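PDB 5AX6: CofB from Escherichia coli, which serves as the minor pilin of the type IVb pilus CFA/III of enterotoxigenic bacteria, forming a homotrimer that probably helps to start pilus assembly. Local coordinates for the interface of chains A and B. Numbering follows the deposited sequence. Chains: chain A/B, CofB.

The interface of chains A and B. Residues chain A 321-324; chain B 327, 329, 389-390.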
# COMPACT_ATOMS: atom_id res chain seq x y z
N PRO A 321 11.05 7.98 14.22
CA PRO A 321 10.52 6.62 14.10
C PRO A 321 9.19 6.50 14.83
O PRO A 321 8.97 7.12 15.88
CB PRO A 321 11.61 5.76 14.76
CG PRO A 321 12.89 6.56 14.51
CD PRO A 321 12.44 8.00 14.70
N ALA A 322 8.28 5.74 14.24
CA ALA A 322 6.99 5.49 14.86
C ALA A 322 6.88 4.01 15.20
O ALA A 322 7.81 3.24 14.94
CB ALA A 322 5.84 5.94 13.92
N THR A 323 5.75 3.63 15.76
CA THR A 323 5.57 2.31 16.36
C THR A 323 4.73 1.37 15.54
O THR A 323 3.68 1.75 15.02
CB THR A 323 4.91 2.43 17.75
OG1 THR A 323 5.77 3.21 18.58
CG2 THR A 323 4.70 1.05 18.37
N MET A 324 5.20 0.13 15.44
CA MET A 324 4.41 -0.95 14.88
C MET A 324 4.21 -2.04 15.94
O MET A 324 5.17 -2.51 16.56
CB MET A 324 5.06 -1.55 13.64
CG MET A 324 4.14 -2.60 12.97
SD MET A 324 4.84 -3.45 11.55
CE MET A 324 6.32 -4.16 12.27
N ASN B 327 10.03 1.58 15.84
CA ASN B 327 9.79 1.08 17.19
C ASN B 327 8.84 -0.10 17.11
O ASN B 327 7.82 -0.03 16.43
CB ASN B 327 9.19 2.15 18.09
CG ASN B 327 10.12 3.32 18.26
OD1 ASN B 327 11.32 3.15 18.39
ND2 ASN B 327 9.56 4.52 18.26
N LEU B 329 6.43 -2.90 19.14
CA LEU B 329 5.77 -3.42 20.33
C LEU B 329 5.39 -4.86 20.08
O LEU B 329 4.83 -5.18 19.03
CB LEU B 329 4.52 -2.61 20.67
CG LEU B 329 4.78 -1.28 21.36
CD1 LEU B 329 3.44 -0.58 21.65
CD2 LEU B 329 5.57 -1.53 22.64
N PRO B 389 8.07 4.25 23.64
CA PRO B 389 7.37 4.60 22.39
C PRO B 389 5.86 4.67 22.58
O PRO B 389 5.36 4.38 23.67
CB PRO B 389 7.76 3.47 21.44
CG PRO B 389 8.01 2.30 22.34
CD PRO B 389 8.59 2.87 23.62
N VAL B 390 5.15 5.06 21.52
CA VAL B 390 3.70 5.13 21.55
C VAL B 390 3.11 3.75 21.80
O VAL B 390 3.61 2.75 21.29
CB VAL B 390 3.13 5.70 20.23
CG1 VAL B 390 1.62 5.61 20.21
CG2 VAL B 390 3.60 7.15 20.02
O HOH W 1 6.62 5.84 18.76
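A:Thr323 and B:Asn327 pair as a parallel beta bridge, joining strand 323-325 of one subunit to strand 327-333 of its neighbour in the CofB homotrimer. The tight part is backbone. B:Asn327 turns both its backbone N-H and its backbone C=O to chain A: its N donates to A:Ala322 O at 2.9 Å, while its O accepts from A:Met324 N at 2.8 Å. The second bond is nearly straight, 168° at the hydrogen. One residue pair further, B:Leu329 N gives its hydrogen to A:Met324 O at 2.9 Å. Because these bonds use main-chain atoms, they fix the register of the two strands without reading the side chain of A:Met324, whose thioether points away from chain B.

Side chains meet on one face of this ladder, around A:Thr323. A:Thr323 CG2, anti to the backbone N, turns its methyl towards the isobutyl group of B:Leu329 and lies 3.8 Å from B:Leu329 CG, the two side chains crossing obliquely; the same methyl also lies by the carbonyl of B:Val390. OG1, beside the backbone N (chi1 -61°), points to the segment B:Pro389-B:Val390. The threonine side chain crosses that of B:Pro389 at about a right angle, with OG1 near the ring CB. Its direct bond to the carbonyl of B:Val390 is weak.

Water takes up the looser side. One molecule lies between the threonine hydroxyl, the carboxamide nitrogen of B:Asn327 and the backbone N of B:Val390, so it links the bridged strand to a loop of the same subunit as well as to the partner. The asparagine CG stands beside its own backbone N, which brings the amide tip round to this water. The B:Val390 N-H points at the water almost straight, 178° at the hydrogen, though the separation from N to the water oxygen is 3.2 Å; A:Thr323 OG1 approaches the same oxygen to 2.8 Å.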